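Local coordinates for protein phosphoribosylformylglycinamidine synthase 2 (Thermus thermophilus, PDB 3VIU) that belongs to the PurM-like AIR synthase-related proteins, carrying two tandem pairs of such domains, and binds adenosine-5'-diphosphate and magnesium, at residues D485-G490 with H499-T504; L489-T494 with S525-S530. All blocks are in the same frame, centred on the assembly; numbering follows the deposited sequence.

Contact 1: D485-G490 with H499-T504; sequences DGLNLG and HELAET. With ADP (adenosine-5'-diphosphate), chain B.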
ATOM      1  N   ASP A 485      -6.137   1.044   1.216  1.00 14.62           N
ATOM      2  CA  ASP A 485      -6.175  -0.393   0.992  1.00 13.62           C
ATOM      3  C   ASP A 485      -6.034  -0.779  -0.467  1.00 15.53           C
ATOM      4  O   ASP A 485      -6.815  -0.345  -1.320  1.00 16.32           O
ATOM      5  CB  ASP A 485      -7.474  -0.988   1.532  1.00 12.61           C
ATOM      6  CG  ASP A 485      -8.694  -0.464   0.809  1.00 15.60           C
ATOM      7  OD1 ASP A 485      -9.494  -1.279   0.298  1.00 14.55           O
ATOM      8  OD2 ASP A 485      -8.857   0.772   0.752  1.00 17.83           O
ATOM      9  N   GLY A 486      -5.021  -1.591  -0.750  1.00 14.13           N
ATOM     10  CA  GLY A 486      -4.808  -2.062  -2.097  1.00 10.43           C
ATOM     11  C   GLY A 486      -5.376  -3.464  -2.151  1.00 12.62           C
ATOM     12  O   GLY A 486      -4.753  -4.406  -1.673  1.00 10.42           O
ATOM     13  N   LEU A 487      -6.574  -3.611  -2.708  1.00 13.60           N
ATOM     14  CA  LEU A 487      -7.189  -4.926  -2.806  1.00 14.40           C
ATOM     15  C   LEU A 487      -6.700  -5.660  -4.053  1.00 14.97           C
ATOM     16  O   LEU A 487      -6.620  -5.078  -5.134  1.00 17.59           O
ATOM     17  CB  LEU A 487      -8.715  -4.797  -2.852  1.00 14.18           C
ATOM     18  CG  LEU A 487      -9.378  -3.999  -1.720  1.00 16.14           C
ATOM     19  CD1 LEU A 487     -10.889  -4.094  -1.867  1.00 14.22           C
ATOM     20  CD2 LEU A 487      -8.938  -4.525  -0.352  1.00 13.01           C
ATOM     21  N   ASN A 488      -6.368  -6.936  -3.886  1.00 14.39           N
ATOM     22  CA  ASN A 488      -5.909  -7.796  -4.979  1.00 11.46           C
ATOM     23  C   ASN A 488      -6.603  -9.138  -4.790  1.00 11.49           C
ATOM     24  O   ASN A 488      -6.422  -9.797  -3.768  1.00 13.13           O
ATOM     25  CB  ASN A 488      -4.400  -7.990  -4.904  1.00  9.52           C
ATOM     26  CG  ASN A 488      -3.647  -6.676  -4.883  1.00 10.04           C
ATOM     27  OD1 ASN A 488      -3.314  -6.120  -5.923  1.00  7.66           O
ATOM     28  ND2 ASN A 488      -3.393  -6.164  -3.688  1.00  9.05           N
ATOM     29  N   LEU A 489      -7.408  -9.533  -5.767  1.00 11.23           N
ATOM     30  CA  LEU A 489      -8.142 -10.786  -5.701  1.00 10.86           C
ATOM     31  C   LEU A 489      -8.287 -11.444  -7.065  1.00 12.69           C
ATOM     32  O   LEU A 489      -7.829 -10.916  -8.087  1.00 12.24           O
ATOM     33  CB  LEU A 489      -9.533 -10.556  -5.111  1.00 10.47           C
ATOM     34  CG  LEU A 489      -9.569 -10.149  -3.634  1.00 14.03           C
ATOM     35  CD1 LEU A 489      -9.911  -8.670  -3.541  1.00 12.46           C
ATOM     36  CD2 LEU A 489     -10.588 -10.987  -2.873  1.00 11.63           C
ATOM     37  N   GLY A 490      -8.919 -12.612  -7.067  1.00 12.67           N
ATOM     38  CA  GLY A 490      -9.136 -13.329  -8.301  1.00 13.47           C
ATOM     39  C   GLY A 490     -10.357 -12.733  -8.959  1.00 17.01           C
ATOM     40  O   GLY A 490     -10.820 -11.652  -8.580  1.00 17.33           O
ATOM     41  N   HIS A 499     -16.990 -13.957  -3.212  1.00 19.42           N
ATOM     42  CA  HIS A 499     -17.072 -14.144  -1.778  1.00 19.48           C
ATOM     43  C   HIS A 499     -15.818 -13.590  -1.100  1.00 19.16           C
ATOM     44  O   HIS A 499     -15.902 -12.877  -0.102  1.00 18.71           O
ATOM     45  CB  HIS A 499     -17.246 -15.625  -1.454  1.00 19.10           C
ATOM     46  CG  HIS A 499     -17.376 -15.912   0.007  1.00 21.07           C
ATOM     47  ND1 HIS A 499     -16.314 -16.326   0.781  1.00 21.31           N
ATOM     48  CD2 HIS A 499     -18.442 -15.833   0.838  1.00 20.48           C
ATOM     49  CE1 HIS A 499     -16.720 -16.494   2.026  1.00 21.32           C
ATOM     50  NE2 HIS A 499     -18.007 -16.201   2.088  1.00 21.56           N
ATOM     51  N   GLU A 500     -14.655 -13.902  -1.656  1.00 19.07           N
ATOM     52  CA  GLU A 500     -13.404 -13.417  -1.089  1.00 17.68           C
ATOM     53  C   GLU A 500     -13.343 -11.889  -1.129  1.00 17.27           C
ATOM     54  O   GLU A 500     -12.859 -11.253  -0.191  1.00 16.61           O
ATOM     55  CB  GLU A 500     -12.226 -14.028  -1.844  1.00 15.29           C
ATOM     56  CG  GLU A 500     -12.233 -15.540  -1.802  1.00 15.95           C
ATOM     57  CD  GLU A 500     -11.049 -16.163  -2.505  1.00 15.60           C
ATOM     58  OE1 GLU A 500     -10.766 -15.779  -3.653  1.00 16.37           O
ATOM     59  OE2 GLU A 500     -10.408 -17.054  -1.915  1.00 19.65           O
ATOM     60  N   LEU A 501     -13.844 -11.304  -2.212  1.00 16.73           N
ATOM     61  CA  LEU A 501     -13.847  -9.857  -2.349  1.00 16.83           C
ATOM     62  C   LEU A 501     -14.788  -9.264  -1.314  1.00 16.37           C
ATOM     63  O   LEU A 501     -14.470  -8.277  -0.663  1.00 17.62           O
ATOM     64  CB  LEU A 501     -14.311  -9.449  -3.748  1.00 17.93           C
ATOM     65  CG  LEU A 501     -14.557  -7.950  -3.975  1.00 19.32           C
ATOM     66  CD1 LEU A 501     -13.252  -7.159  -3.843  1.00 18.62           C
ATOM     67  CD2 LEU A 501     -15.159  -7.749  -5.356  1.00 18.69           C
ATOM     68  N   ALA A 502     -15.946  -9.887  -1.160  1.00 15.52           N
ATOM     69  CA  ALA A 502     -16.938  -9.409  -0.220  1.00 14.99           C
ATOM     70  C   ALA A 502     -16.438  -9.527   1.217  1.00 15.19           C
ATOM     71  O   ALA A 502     -16.556  -8.573   1.990  1.00 14.96           O
ATOM     72  CB  ALA A 502     -18.248 -10.178  -0.411  1.00 14.94           C
ATOM     73  N   GLU A 503     -15.879 -10.684   1.576  1.00 13.38           N
ATOM     74  CA  GLU A 503     -15.369 -10.884   2.932  1.00 13.45           C
ATOM     75  C   GLU A 503     -14.183  -9.960   3.225  1.00 14.63           C
ATOM     76  O   GLU A 503     -14.021  -9.478   4.347  1.00 14.46           O
ATOM     77  CB  GLU A 503     -14.937 -12.336   3.135  1.00 15.74           C
ATOM     78  CG  GLU A 503     -16.082 -13.330   3.209  1.00 17.78           C
ATOM     79  CD  GLU A 503     -16.856 -13.205   4.491  1.00 19.96           C
ATOM     80  OE1 GLU A 503     -18.026 -12.769   4.450  1.00 21.05           O
ATOM     81  OE2 GLU A 503     -16.282 -13.536   5.549  1.00 24.51           O
ATOM     82  N   THR A 504     -13.349  -9.723   2.217  1.00 12.87           N
ATOM     83  CA  THR A 504     -12.198  -8.856   2.393  1.00 11.62           C
ATOM     84  C   THR A 504     -12.692  -7.458   2.744  1.00 11.73           C
ATOM     85  O   THR A 504     -12.233  -6.850   3.708  1.00 13.69           O
ATOM     86  CB  THR A 504     -11.344  -8.808   1.109  1.00 11.12           C
ATOM     87  OG1 THR A 504     -10.783 -10.107   0.868  1.00 11.40           O
ATOM     88  CG2 THR A 504     -10.216  -7.784   1.242  1.00  9.68           C
TER
HETATM   89  PB  ADP B 800      -5.630   6.168 -10.641  1.00 74.65           P
HETATM   90  O1B ADP B 800      -6.082   5.434 -11.856  1.00 75.79           O
HETATM   91  O2B ADP B 800      -4.453   5.335  -9.925  1.00 74.08           O
HETATM   92  O3B ADP B 800      -5.075   7.691 -11.109  1.00 74.54           O
HETATM   93  PA  ADP B 800      -8.026   5.208  -9.756  1.00 68.93           P
HETATM   94  O1A ADP B 800      -9.019   5.646 -10.775  1.00 68.84           O
HETATM   95  O2A ADP B 800      -7.373   3.804 -10.232  1.00 68.99           O
HETATM   96  O3A ADP B 800      -6.869   6.362  -9.586  1.00 71.48           O
HETATM   97  O5' ADP B 800      -8.718   4.955  -8.297  1.00 64.03           O
HETATM   98  C5' ADP B 800     -10.099   5.363  -8.341  1.00 57.25           C
HETATM   99  C4' ADP B 800     -10.530   6.192  -7.095  1.00 52.52           C
HETATM  100  O4' ADP B 800     -11.258   5.358  -6.138  1.00 50.76           O
HETATM  101  C3' ADP B 800      -9.352   6.810  -6.298  1.00 50.00           C
HETATM  102  O3' ADP B 800      -9.762   8.060  -5.728  1.00 48.00           O
HETATM  103  C2' ADP B 800      -9.051   5.748  -5.240  1.00 48.84           C
HETATM  104  O2' ADP B 800      -8.400   6.296  -4.090  1.00 46.83           O
HETATM  105  C1' ADP B 800     -10.433   5.163  -4.936  1.00 49.10           C
HETATM  106  N9  ADP B 800     -10.352   3.738  -4.583  1.00 48.44           N
HETATM  107  C8  ADP B 800     -10.164   2.696  -5.448  1.00 47.66           C
HETATM  108  N7  ADP B 800     -10.145   1.566  -4.804  1.00 47.23           N
HETATM  109  C5  ADP B 800     -10.317   1.801  -3.486  1.00 46.31           C
HETATM  110  C6  ADP B 800     -10.386   0.991  -2.323  1.00 45.84           C
HETATM  111  N6  ADP B 800     -10.262  -0.384  -2.415  1.00 45.15           N
HETATM  112  N1  ADP B 800     -10.574   1.589  -1.126  1.00 45.24           N
HETATM  113  C2  ADP B 800     -10.696   2.921  -1.014  1.00 44.61           C
HETATM  114  N3  ADP B 800     -10.638   3.716  -2.084  1.00 44.46           N
HETATM  115  C4  ADP B 800     -10.453   3.206  -3.321  1.00 46.63           C
HETATM  116  O   HOH W   1      -8.353 -13.998  -4.413  1.00 21.13           O

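Contact 2: L489-T494 with S525-S530; sequences LGSPET and SLYNES. With PO4 (phosphate ion), chain C.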
ATOM      1  N   LEU A 489      -7.408  -9.533  -5.767  1.00 11.23           N
ATOM      2  CA  LEU A 489      -8.142 -10.786  -5.701  1.00 10.86           C
ATOM      3  C   LEU A 489      -8.287 -11.444  -7.065  1.00 12.69           C
ATOM      4  O   LEU A 489      -7.829 -10.916  -8.087  1.00 12.24           O
ATOM      5  CB  LEU A 489      -9.533 -10.556  -5.111  1.00 10.47           C
ATOM      6  CG  LEU A 489      -9.569 -10.149  -3.634  1.00 14.03           C
ATOM      7  CD1 LEU A 489      -9.911  -8.670  -3.541  1.00 12.46           C
ATOM      8  CD2 LEU A 489     -10.588 -10.987  -2.873  1.00 11.63           C
ATOM      9  N   GLY A 490      -8.919 -12.612  -7.067  1.00 12.67           N
ATOM     10  CA  GLY A 490      -9.136 -13.329  -8.301  1.00 13.47           C
ATOM     11  C   GLY A 490     -10.357 -12.733  -8.959  1.00 17.01           C
ATOM     12  O   GLY A 490     -10.820 -11.652  -8.580  1.00 17.33           O
ATOM     13  N   SER A 491     -10.884 -13.439  -9.947  1.00 18.96           N
ATOM     14  CA  SER A 491     -12.058 -12.981 -10.665  1.00 20.57           C
ATOM     15  C   SER A 491     -13.275 -12.918  -9.747  1.00 21.12           C
ATOM     16  O   SER A 491     -13.478 -13.800  -8.903  1.00 20.54           O
ATOM     17  CB  SER A 491     -12.352 -13.925 -11.824  1.00 21.03           C
ATOM     18  OG  SER A 491     -13.597 -13.606 -12.410  1.00 23.24           O
ATOM     19  N   PRO A 492     -14.093 -11.865  -9.895  1.00 20.50           N
ATOM     20  CA  PRO A 492     -15.300 -11.673  -9.091  1.00 21.90           C
ATOM     21  C   PRO A 492     -16.479 -12.414  -9.733  1.00 23.99           C
ATOM     22  O   PRO A 492     -17.579 -12.451  -9.181  1.00 22.33           O
ATOM     23  CB  PRO A 492     -15.491 -10.166  -9.134  1.00 21.23           C
ATOM     24  CG  PRO A 492     -15.102  -9.858 -10.548  1.00 19.62           C
ATOM     25  CD  PRO A 492     -13.823 -10.671 -10.714  1.00 21.16           C
ATOM     26  N   GLU A 493     -16.232 -12.988 -10.908  1.00 25.38           N
ATOM     27  CA  GLU A 493     -17.253 -13.724 -11.638  1.00 28.75           C
ATOM     28  C   GLU A 493     -17.718 -14.902 -10.793  1.00 29.27           C
ATOM     29  O   GLU A 493     -18.856 -14.931 -10.329  1.00 31.55           O
ATOM     30  CB  GLU A 493     -16.693 -14.246 -12.964  1.00 32.02           C
ATOM     31  CG  GLU A 493     -15.977 -13.200 -13.813  1.00 36.19           C
ATOM     32  CD  GLU A 493     -16.918 -12.209 -14.463  1.00 37.93           C
ATOM     33  OE1 GLU A 493     -17.745 -11.616 -13.742  1.00 42.41           O
ATOM     34  OE2 GLU A 493     -16.821 -12.020 -15.695  1.00 38.35           O
ATOM     35  N   THR A 494     -16.833 -15.870 -10.588  1.00 27.75           N
ATOM     36  CA  THR A 494     -17.171 -17.043  -9.791  1.00 26.93           C
ATOM     37  C   THR A 494     -17.621 -16.667  -8.373  1.00 26.18           C
ATOM     38  O   THR A 494     -17.138 -15.695  -7.790  1.00 24.97           O
ATOM     39  CB  THR A 494     -15.968 -18.004  -9.675  1.00 27.04           C
ATOM     40  OG1 THR A 494     -14.975 -17.430  -8.814  1.00 25.17           O
ATOM     41  CG2 THR A 494     -15.359 -18.259 -11.048  1.00 24.46           C
ATOM     42  N   SER A 525      -7.551  -4.442  -7.572  1.00 15.95           N
ATOM     43  CA  SER A 525      -7.065  -5.202  -8.717  1.00 15.75           C
ATOM     44  C   SER A 525      -7.758  -6.557  -8.697  1.00 16.09           C
ATOM     45  O   SER A 525      -7.586  -7.332  -7.759  1.00 17.40           O
ATOM     46  CB  SER A 525      -5.552  -5.393  -8.633  1.00 13.36           C
ATOM     47  OG  SER A 525      -5.107  -6.224  -9.684  1.00 14.98           O
ATOM     48  N   LEU A 526      -8.552  -6.835  -9.725  1.00 16.61           N
ATOM     49  CA  LEU A 526      -9.275  -8.098  -9.803  1.00 16.11           C
ATOM     50  C   LEU A 526      -8.747  -8.980 -10.925  1.00 16.53           C
ATOM     51  O   LEU A 526      -7.842  -8.589 -11.664  1.00 16.64           O
ATOM     52  CB  LEU A 526     -10.765  -7.838 -10.019  1.00 13.24           C
ATOM     53  CG  LEU A 526     -11.433  -7.000  -8.931  1.00 14.35           C
ATOM     54  CD1 LEU A 526     -12.884  -6.790  -9.294  1.00 14.61           C
ATOM     55  CD2 LEU A 526     -11.299  -7.688  -7.569  1.00 10.20           C
ATOM     56  N   TYR A 527      -9.318 -10.175 -11.041  1.00 16.84           N
ATOM     57  CA  TYR A 527      -8.924 -11.119 -12.083  1.00 18.86           C
ATOM     58  C   TYR A 527      -7.491 -11.615 -11.933  1.00 18.36           C
ATOM     59  O   TYR A 527      -6.841 -11.960 -12.921  1.00 18.69           O
ATOM     60  CB  TYR A 527      -9.112 -10.485 -13.470  1.00 17.12           C
ATOM     61  CG  TYR A 527     -10.549 -10.162 -13.780  1.00 15.62           C
ATOM     62  CD1 TYR A 527     -11.442 -11.164 -14.176  1.00 17.19           C
ATOM     63  CD2 TYR A 527     -11.035  -8.865 -13.636  1.00 15.76           C
ATOM     64  CE1 TYR A 527     -12.788 -10.881 -14.418  1.00 17.50           C
ATOM     65  CE2 TYR A 527     -12.373  -8.568 -13.872  1.00 18.33           C
ATOM     66  CZ  TYR A 527     -13.246  -9.579 -14.263  1.00 19.20           C
ATOM     67  OH  TYR A 527     -14.571  -9.283 -14.488  1.00 20.72           O
ATOM     68  N   ASN A 528      -6.996 -11.641 -10.703  1.00 18.45           N
ATOM     69  CA  ASN A 528      -5.648 -12.137 -10.458  1.00 20.19           C
ATOM     70  C   ASN A 528      -5.745 -13.636 -10.223  1.00 20.55           C
ATOM     71  O   ASN A 528      -5.710 -14.104  -9.090  1.00 20.04           O
ATOM     72  CB  ASN A 528      -5.028 -11.442  -9.244  1.00 19.91           C
ATOM     73  CG  ASN A 528      -4.677  -9.998  -9.529  1.00 20.63           C
ATOM     74  OD1 ASN A 528      -3.752  -9.721 -10.283  1.00 19.13           O
ATOM     75  ND2 ASN A 528      -5.426  -9.068  -8.938  1.00 19.81           N
ATOM     76  N   GLU A 529      -5.905 -14.377 -11.312  1.00 22.70           N
ATOM     77  CA  GLU A 529      -6.004 -15.825 -11.253  1.00 25.24           C
ATOM     78  C   GLU A 529      -5.806 -16.393 -12.645  1.00 26.71           C
ATOM     79  O   GLU A 529      -5.971 -15.694 -13.645  1.00 27.02           O
ATOM     80  CB  GLU A 529      -7.378 -16.262 -10.715  1.00 25.10           C
ATOM     81  CG  GLU A 529      -8.542 -16.072 -11.682  1.00 27.05           C
ATOM     82  CD  GLU A 529      -9.867 -16.592 -11.124  1.00 28.19           C
ATOM     83  OE1 GLU A 529     -10.322 -16.062 -10.090  1.00 29.46           O
ATOM     84  OE2 GLU A 529     -10.455 -17.528 -11.713  1.00 27.16           O
ATOM     85  N   SER A 530      -5.440 -17.665 -12.704  1.00 28.46           N
ATOM     86  CA  SER A 530      -5.251 -18.343 -13.972  1.00 30.15           C
ATOM     87  C   SER A 530      -5.555 -19.824 -13.783  1.00 30.50           C
ATOM     88  O   SER A 530      -5.133 -20.439 -12.799  1.00 30.44           O
ATOM     89  CB  SER A 530      -3.821 -18.156 -14.466  1.00 31.58           C
ATOM     90  OG  SER A 530      -2.904 -18.762 -13.581  1.00 38.35           O
TER
HETATM   91  P   PO4 C 900      -3.376  -4.563 -12.268  1.00 25.51           P
HETATM   92  O1  PO4 C 900      -2.510  -4.382 -11.082  1.00 27.98           O
HETATM   93  O2  PO4 C 900      -2.856  -5.678 -13.093  1.00 28.26           O
HETATM   94  O3  PO4 C 900      -4.755  -4.876 -11.830  1.00 30.70           O
HETATM   95  O4  PO4 C 900      -3.384  -3.313 -13.071  1.00 28.76           O
HETATM   96  O   HOH W   2     -12.632 -16.507  -9.395  1.00 28.60           O
HETATM   97  O   HOH W   3     -15.838 -10.194 -17.192  1.00 28.27           O

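Contact 1: D485-G490 with H499-T504
Leu489, just past the end of strand 479-488, sends its side chain onto helix 495-515. Its CB points toward the helix, CG stands anti to the carbonyl carbon (chi1 -68°), and the two methyls beyond divide the work. CD2 pushes into the helix backbone, 3.3 Å from Leu501 N, and lies 3.6 Å from Glu500 CB and 3.8 Å from Thr504 OG1. CD1 meets Leu501 CD1 at 3.7 Å, the two leucine side chains crossing at about a right angle. Strand and helix are the first two elements of a beta-alpha-beta unit completed by strand 519-525, so these leucine contacts seat the crossover helix against its sheet. Two residues earlier, on the strand itself, Leu487 CD2 packs against Thr504 CG2 at 3.8 Å as the two side chains slide past each other in opposite directions. Thr504 OG1 donates to Glu500 O at 2.6 Å, which fixes the hydroxyl on the helix and turns CG2 to the strand; the same carbonyl also accepts from Thr504 N. At the loop end a water bridges Gly490 N and Glu500 OE1, the latter also salt-bridged to Arg534. At the other end ADP N6 donates to Asp485 OD1 over 3.0 Å, with an N-H...O angle of 145°.

Contact 2: L489-T494 with S525-S530
Asn528 has its CG anti to the carbonyl carbon (chi1 -71°), whereas Glu529 holds its CG in the crowded position between backbone N and carbonyl carbon (chi1 73°) and then runs extended; both side chains thereby end on the backbone of 489-491. In the PurM-like domain the contact joins the loop leading from strand 479-488 into helix 495-515 to the turn that links strand 519-525 to the short strand 529-530. The parallel pairing continues one residue past strand 479-488, where Leu489 N donates to Ser525 O, nearly along the C=O axis. Asn528, centre of an inverse gamma turn, grips Leu489 O twice, through its backbone N at 2.8 Å and ND2 at 3.1 Å, both in the carbonyl plane. Its ND2 also donates to Ser525 OG, a bond that helps set the amide's rotation, and that hydroxyl gives its proton to phosphate O3 at 2.6 Å. Ser491 N donates a hydrogen bond to Glu529 OE1 at 2.7 Å, from above the carboxylate plane. Tyr527 curls its ring back to the first loop: Pro492 CD sits over one face, 3.9 Å from the centroid and 17° off the normal, a CH-pi contact. Pro492 CG touches Leu526 CD1 at 4.0 Å. Glu493, salt-bridged to Arg368 through OE1, shares a water with the tyrosine: the water lies 2.6 Å from Glu493 OE2 and 3.1 Å from Tyr527 OH.

Contacts 1 and 2 both use the chain around the end of strand 479-488, share Leu489 and Gly490, and have centres about 9 Å apart. Leu489 works in two directions: its methyls serve contact 1, while its backbone N and O serve contact 2. The two are also joined directly, by a probable hydrogen bond of 2.7 Å between Leu487 O and Ser525 N, and by packing of Leu501 CD1 on Leu526 CD2 at 4.2 Å. Contact 1 reaches the ADP pocket through Asp485 and Leu487; Leu487 CG lies 3.8 Å from ADP N6. Contact 2 lies farther along, the Leu489 side chain being about 8 Å from the ADP between nearest atoms, and touches, through Ser525, a phosphate ion that probably comes from the crystallisation liquor.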